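Local coordinates for protein sniffer CG10964-PA (PDB 1SNY) that is a carbonyl reductase of the short-chain dehydrogenase family that binds NADP and probably reduces carbonyl compounds with NADPH, at residues R82-D85 / A86-K89; A92-E95 / G96-D100; D206-P209 / Q210-M213. One frame throughout, in Å; residues are numbered along the deposited sequence.

Contact 1: residues R82-D85 / A86-K89; sequences RNFD and AYDK. With NAP (NADP nicotinamide-adenine-dinucleotide phosphate), chain B.
The carbonyl oxygen of Asn83 takes the amide N-H of Ala86 at 2.8 Å (Asn83 O to Ala86 N). One residue on, Tyr87 N reaches back to Phe84 O in a weak, longer bond, so the chain is already winding toward helix 87-98. Phe84 and Tyr87 both carry CG anti to the carbonyl carbon (chi1 -59° and -71°), which sends the rings off side by side, pointing the same way. Phe84 turns its edge to the face of Tyr87 in an offset edge-to-face pair, centroids 5.7 Å apart and planes at 73°, and its CD2 lies 3.8 Å from Tyr87 CZ. Phe84 CA also lies over the Tyr87 face as a CH-pi donor, 4.2 Å from the centroid. The phenol is fixed at its far end, where Tyr87 OH is hydrogen-bonded to Leu81 O. Val136 and Met140 of helix 124-155 pack on Phe84, which also meets Ser124 of the second subunit. Arg82 leads toward the cofactor: its CG is 3.6 Å from N6A of the NADP adenine, while its NH2 forms a salt bridge with Asp80. This is the adenine end of the Rossmann-fold dinucleotide site, where the loop after strand 74-78 borders the base.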
# COMPACT_ATOMS: atom_id res chain seq x y z
N ARG A 82 -14.38 -11.06 -2.92
CA ARG A 82 -14.84 -9.81 -2.30
C ARG A 82 -15.89 -10.08 -1.22
O ARG A 82 -16.19 -9.21 -0.40
CB ARG A 82 -15.42 -8.87 -3.37
CG ARG A 82 -14.38 -8.32 -4.33
CD ARG A 82 -15.02 -7.47 -5.43
NE ARG A 82 -15.90 -8.27 -6.28
CZ ARG A 82 -16.44 -7.83 -7.42
NH1 ARG A 82 -16.19 -6.60 -7.84
NH2 ARG A 82 -17.23 -8.62 -8.13
N ASN A 83 -16.43 -11.29 -1.20
CA ASN A 83 -17.45 -11.65 -0.21
C ASN A 83 -16.80 -12.27 1.02
O ASN A 83 -16.78 -13.50 1.18
CB ASN A 83 -18.45 -12.62 -0.83
CG ASN A 83 -19.07 -12.07 -2.10
OD1 ASN A 83 -19.71 -11.02 -2.09
ND2 ASN A 83 -18.88 -12.78 -3.21
N PHE A 84 -16.28 -11.42 1.89
CA PHE A 84 -15.60 -11.84 3.11
C PHE A 84 -16.37 -12.80 4.01
O PHE A 84 -15.76 -13.56 4.78
CB PHE A 84 -15.17 -10.61 3.91
CG PHE A 84 -14.26 -9.69 3.16
CD1 PHE A 84 -14.60 -8.36 2.96
CD2 PHE A 84 -13.06 -10.17 2.62
CE1 PHE A 84 -13.77 -7.51 2.23
CE2 PHE A 84 -12.22 -9.33 1.89
CZ PHE A 84 -12.57 -8.00 1.69
N ASP A 85 -17.69 -12.77 3.94
CA ASP A 85 -18.50 -13.65 4.78
C ASP A 85 -18.51 -15.07 4.23
O ASP A 85 -18.86 -16.02 4.94
CB ASP A 85 -19.93 -13.13 4.90
CG ASP A 85 -19.99 -11.75 5.50
OD1 ASP A 85 -19.36 -11.53 6.56
OD2 ASP A 85 -20.66 -10.87 4.92
N ALA A 86 -18.13 -15.21 2.97
CA ALA A 86 -18.10 -16.51 2.32
C ALA A 86 -16.83 -17.31 2.63
O ALA A 86 -16.74 -18.49 2.31
CB ALA A 86 -18.24 -16.33 0.81
N TYR A 87 -15.85 -16.66 3.27
CA TYR A 87 -14.60 -17.34 3.59
C TYR A 87 -14.74 -18.48 4.58
O TYR A 87 -14.12 -19.53 4.40
CB TYR A 87 -13.57 -16.34 4.13
CG TYR A 87 -13.01 -15.38 3.11
CD1 TYR A 87 -11.83 -14.68 3.38
CD2 TYR A 87 -13.65 -15.14 1.90
CE1 TYR A 87 -11.31 -13.77 2.47
CE2 TYR A 87 -13.14 -14.22 0.97
CZ TYR A 87 -11.96 -13.54 1.27
OH TYR A 87 -11.45 -12.61 0.40
N ASP A 88 -15.55 -18.28 5.62
CA ASP A 88 -15.75 -19.32 6.62
C ASP A 88 -16.08 -20.66 5.98
O ASP A 88 -15.60 -21.70 6.43
CB ASP A 88 -16.88 -18.91 7.58
CG ASP A 88 -16.39 -18.06 8.73
OD1 ASP A 88 -17.23 -17.54 9.50
OD2 ASP A 88 -15.15 -17.92 8.88
N LYS A 89 -16.90 -20.65 4.94
CA LYS A 89 -17.28 -21.89 4.27
C LYS A 89 -16.17 -22.39 3.37
O LYS A 89 -16.00 -23.60 3.20
CB LYS A 89 -18.55 -21.71 3.45
CG LYS A 89 -19.11 -23.03 2.95
CD LYS A 89 -20.29 -22.85 2.02
CE LYS A 89 -20.86 -24.21 1.62
NZ LYS A 89 -19.81 -25.11 1.07
PA NAP B . -5.61 -12.02 -15.35
O1A NAP B . -6.40 -10.85 -15.45
O2A NAP B . -5.30 -12.97 -16.48
O5B NAP B . -6.18 -12.95 -14.18
C5B NAP B . -6.62 -12.35 -12.94
C4B NAP B . -7.30 -13.57 -12.24
O4B NAP B . -7.80 -13.08 -10.91
C3B NAP B . -8.59 -14.11 -12.94
O3B NAP B . -8.62 -15.53 -12.73
C2B NAP B . -9.69 -13.35 -12.22
O2B NAP B . -11.00 -13.91 -12.30
C1B NAP B . -9.18 -13.32 -10.76
N9A NAP B . -9.89 -12.29 -10.03
C8A NAP B . -9.94 -10.92 -10.16
N7A NAP B . -10.74 -10.32 -9.29
C5A NAP B . -11.24 -11.37 -8.54
C6A NAP B . -12.15 -11.37 -7.47
N6A NAP B . -12.76 -10.29 -6.90
N1A NAP B . -12.47 -12.62 -6.90
C2A NAP B . -11.91 -13.81 -7.40
N3A NAP B . -11.02 -13.84 -8.46
C4A NAP B . -10.72 -12.59 -9.00
O3 NAP B . -4.19 -11.62 -14.78
PN NAP B . -2.87 -12.43 -14.48
O1N NAP B . -1.77 -11.95 -15.33
O2N NAP B . -3.23 -13.87 -14.61
O5D NAP B . -2.55 -12.01 -12.99
C5D NAP B . -2.23 -13.03 -11.99
C4D NAP B . -1.54 -12.35 -10.82
O4D NAP B . -0.19 -11.98 -11.19
C3D NAP B . -2.20 -11.02 -10.33
O3D NAP B . -2.19 -10.95 -8.88
C2D NAP B . -1.35 -9.95 -11.00
O2D NAP B . -1.42 -8.70 -10.37
C1D NAP B . 0.00 -10.55 -10.94
N1N NAP B . 0.97 -10.14 -11.97
C2N NAP B . 0.82 -10.35 -13.38
C3N NAP B . 1.85 -9.89 -14.22
C7N NAP B . 1.74 -10.09 -15.74
O7N NAP B . 2.67 -9.67 -16.40
N7N NAP B . 0.70 -10.68 -16.27
C4N NAP B . 3.04 -9.22 -13.68
C5N NAP B . 3.13 -9.04 -12.28
C6N NAP B . 2.11 -9.50 -11.41
P2B NAP B . -12.08 -13.51 -13.46
O1X NAP B . -11.68 -14.31 -14.70
O2X NAP B . -13.36 -13.96 -12.84
O3X NAP B . -11.96 -12.01 -13.71

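Contact 2: residues A92-E95 / G96-D100; sequences ADIE and GVTKD
Ile94 lays its CG2 methyl alongside Thr98, 4.1 Å from Thr98 CG2, the two side chains pointing the same way one helical turn apart. Thr98 carries OG1 between its backbone N and carbonyl carbon (chi1 63°), which brings the hydroxyl back over the preceding turn to Ile94 O at 3.3 Å. That donor stands 53° above the carbonyl plane, whereas Thr98 N approaches the same oxygen nearly along the C=O axis at 2.9 Å; two donors from different directions grip Ile94 O, with a weak third bond from Val97 N. These are the last turns of helix 87-98 in the Rossmann fold, packed on the central parallel sheet and beside helix 124-155: Phe52 and Leu25 of the sheet and Leu148 of the helix all touch Ile94. With a valine in place of Thr98 the hydroxyl is gone, and Ile94 O would probably be held less firmly, by backbone amides alone. Val97 rests CG2 on Asp93 O at 3.4 Å. Lys99 leaves helical geometry with a positive phi of 62°, yet its N still bonds Glu95 O at 2.7 Å. Glu95 OE2 forms a salt bridge with Lys151 of helix 124-155, and Asp93 pairs similarly with Lys89.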
# COMPACT_ATOMS: atom_id res chain seq x y z
N ALA A 92 -14.06 -24.23 5.47
CA ALA A 92 -14.77 -25.41 5.95
C ALA A 92 -14.60 -26.53 4.93
O ALA A 92 -14.21 -27.64 5.28
CB ALA A 92 -16.25 -25.10 6.15
N ASP A 93 -14.89 -26.23 3.67
CA ASP A 93 -14.77 -27.21 2.61
C ASP A 93 -13.35 -27.77 2.52
O ASP A 93 -13.16 -28.97 2.30
CB ASP A 93 -15.17 -26.61 1.26
CG ASP A 93 -16.59 -26.06 1.27
OD1 ASP A 93 -17.43 -26.60 2.01
OD2 ASP A 93 -16.86 -25.09 0.53
N ILE A 94 -12.36 -26.91 2.70
CA ILE A 94 -10.98 -27.36 2.63
C ILE A 94 -10.68 -28.31 3.78
O ILE A 94 -10.21 -29.43 3.56
CB ILE A 94 -10.00 -26.16 2.69
CG1 ILE A 94 -10.16 -25.30 1.44
CG2 ILE A 94 -8.56 -26.67 2.80
CD1 ILE A 94 -9.30 -24.05 1.43
N GLU A 95 -10.95 -27.88 5.00
CA GLU A 95 -10.69 -28.69 6.18
C GLU A 95 -11.35 -30.07 6.09
O GLU A 95 -10.77 -31.07 6.51
CB GLU A 95 -11.16 -27.96 7.44
CG GLU A 95 -10.69 -28.61 8.74
CD GLU A 95 -11.00 -27.76 9.96
OE1 GLU A 95 -12.20 -27.49 10.21
OE2 GLU A 95 -10.05 -27.37 10.67
N GLY A 96 -12.55 -30.11 5.54
CA GLY A 96 -13.25 -31.38 5.42
C GLY A 96 -12.47 -32.37 4.57
O GLY A 96 -12.48 -33.57 4.83
N VAL A 97 -11.77 -31.85 3.56
CA VAL A 97 -10.99 -32.69 2.67
C VAL A 97 -9.60 -33.02 3.20
O VAL A 97 -9.19 -34.18 3.21
CB VAL A 97 -10.85 -32.03 1.28
CG1 VAL A 97 -10.01 -32.90 0.36
CG2 VAL A 97 -12.23 -31.80 0.67
N THR A 98 -8.88 -32.00 3.66
CA THR A 98 -7.52 -32.20 4.17
C THR A 98 -7.47 -32.73 5.60
O THR A 98 -6.61 -33.54 5.94
CB THR A 98 -6.71 -30.89 4.12
OG1 THR A 98 -7.32 -29.92 4.97
CG2 THR A 98 -6.67 -30.36 2.70
N LYS A 99 -8.38 -32.25 6.44
CA LYS A 99 -8.45 -32.68 7.84
C LYS A 99 -7.18 -32.34 8.63
O LYS A 99 -6.68 -31.22 8.57
CB LYS A 99 -8.73 -34.18 7.91
CG LYS A 99 -9.97 -34.61 7.14
CD LYS A 99 -10.15 -36.12 7.15
CE LYS A 99 -11.28 -36.55 6.23
NZ LYS A 99 -11.48 -38.03 6.25
N ASP A 100 -6.67 -33.33 9.37
CA ASP A 100 -5.48 -33.15 10.20
C ASP A 100 -4.20 -32.82 9.45
O ASP A 100 -3.16 -32.60 10.08
CB ASP A 100 -5.25 -34.39 11.06
CG ASP A 100 -4.98 -35.62 10.22
OD1 ASP A 100 -5.86 -36.02 9.43
OD2 ASP A 100 -3.87 -36.19 10.35

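Contact 3: residues D206-P209 / Q210-M213; sequences DLYP and QRIM
A Schellman motif ends helix 187-207 here, with Arg211 as its C-prime residue at positive phi (59°). The defining bonds are Ile212 N to Leu207 O, 3.3 Å and almost straight at the hydrogen, and Arg211 N to Tyr208 O at 2.7 Å. Tyr208 O is held a second time by the Arg211 side chain, whose NH1 comes to 2.9 Å; the two donors arrive from opposite faces of the carbonyl plane. In Arg211, CG stands anti to the carbonyl carbon and a bend at chi2 (-65°) folds the chain back, laying the guanidinium flat on the Tyr208 ring, planes 12° apart, as an off-centre cation-pi stack. Arg211 CZ sits over Tyr208 CZ at 3.4 Å, while CD, over the same face near CE1, adds an off-centre CH-pi contact. Tyr208 OH is hydrogen-bonded to Glu251. Leu207 and Ile212 meet obliquely, CB to CB at 3.8 Å, against Leu146 and Leu149 of helix 124-155. The amide of Gln210 folds toward Leu207 O in a weak bond from NE2. Backbone and side chain of Arg211 therefore bind one carbonyl; the guanidinium charge would be expected to polarise that oxygen, while its flat stack and the Glu251 bond are likely to restrain the tyrosine ring.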
# COMPACT_ATOMS: atom_id res chain seq x y z
N ASP A 206 5.01 -12.28 11.96
CA ASP A 206 3.94 -12.80 12.81
C ASP A 206 3.75 -14.31 12.76
O ASP A 206 3.34 -14.91 13.76
CB ASP A 206 2.61 -12.12 12.47
CG ASP A 206 2.63 -10.61 12.71
OD1 ASP A 206 3.62 -10.11 13.29
OD2 ASP A 206 1.66 -9.93 12.32
N LEU A 207 4.04 -14.94 11.63
CA LEU A 207 3.84 -16.38 11.51
C LEU A 207 5.11 -17.19 11.73
O LEU A 207 5.08 -18.42 11.70
CB LEU A 207 3.26 -16.73 10.14
CG LEU A 207 1.98 -15.96 9.80
CD1 LEU A 207 1.42 -16.49 8.48
CD2 LEU A 207 0.96 -16.10 10.93
N TYR A 208 6.23 -16.51 11.96
CA TYR A 208 7.49 -17.21 12.17
C TYR A 208 7.43 -18.27 13.27
O TYR A 208 8.05 -19.33 13.14
CB TYR A 208 8.62 -16.22 12.50
CG TYR A 208 9.95 -16.92 12.63
CD1 TYR A 208 10.54 -17.56 11.54
CD2 TYR A 208 10.60 -17.00 13.87
CE1 TYR A 208 11.73 -18.27 11.67
CE2 TYR A 208 11.79 -17.72 14.01
CZ TYR A 208 12.34 -18.35 12.91
OH TYR A 208 13.51 -19.06 13.04
N PRO A 209 6.71 -17.99 14.38
CA PRO A 209 6.59 -18.96 15.48
C PRO A 209 6.14 -20.34 15.01
O PRO A 209 6.66 -21.36 15.46
CB PRO A 209 5.57 -18.30 16.39
CG PRO A 209 5.88 -16.86 16.23
CD PRO A 209 6.07 -16.72 14.74
N GLN A 210 5.15 -20.37 14.12
CA GLN A 210 4.65 -21.63 13.59
C GLN A 210 5.44 -22.03 12.35
O GLN A 210 5.15 -23.05 11.71
CB GLN A 210 3.16 -21.54 13.24
CG GLN A 210 2.23 -21.40 14.43
CD GLN A 210 2.14 -19.97 14.95
OE1 GLN A 210 1.45 -19.70 15.94
NE2 GLN A 210 2.82 -19.05 14.27
N ARG A 211 6.45 -21.23 12.02
CA ARG A 211 7.31 -21.47 10.88
C ARG A 211 6.57 -21.54 9.54
O ARG A 211 6.83 -22.43 8.73
CB ARG A 211 8.12 -22.76 11.09
CG ARG A 211 9.08 -22.70 12.26
CD ARG A 211 10.17 -21.67 12.02
NE ARG A 211 11.23 -21.74 13.03
CZ ARG A 211 11.14 -21.27 14.27
NH1 ARG A 211 10.02 -20.69 14.69
NH2 ARG A 211 12.18 -21.38 15.09
N ILE A 212 5.65 -20.61 9.33
CA ILE A 212 4.89 -20.53 8.08
C ILE A 212 5.58 -19.48 7.23
O ILE A 212 5.69 -18.32 7.63
CB ILE A 212 3.42 -20.11 8.32
CG1 ILE A 212 2.71 -21.16 9.17
CG2 ILE A 212 2.70 -19.93 6.98
CD1 ILE A 212 1.28 -20.76 9.60
N MSE A 213 6.04 -19.89 6.06
CA MSE A 213 6.76 -19.00 5.15
C MSE A 213 5.82 -18.07 4.36
O MSE A 213 4.75 -18.49 3.92
CB MSE A 213 7.59 -19.85 4.18
CG MSE A 213 8.49 -19.06 3.23
SE MSE A 213 9.54 -20.24 2.11
CE MSE A 213 8.29 -20.45 0.65

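Contacts 1 and 2 follow each other on helix 87-98, the first at its beginning and the second at its end, with centres about 16 Å apart. Contact 1 alone meets the NADP, at the adenine; the side chain of Ile94 in contact 2 is about 14 Å from the bound NADP. Contact 3 terminates a different helix, 187-207, just before strand 213-217, and stands away from the annotated sites: its centre is about 24 Å from that of contact 1 and about 21 Å from that of contact 2. What connects all three is helix 124-155, on which residues of each contact pack. Contacts 1 and 3 also reach the second subunit, through Phe84 and Asp206.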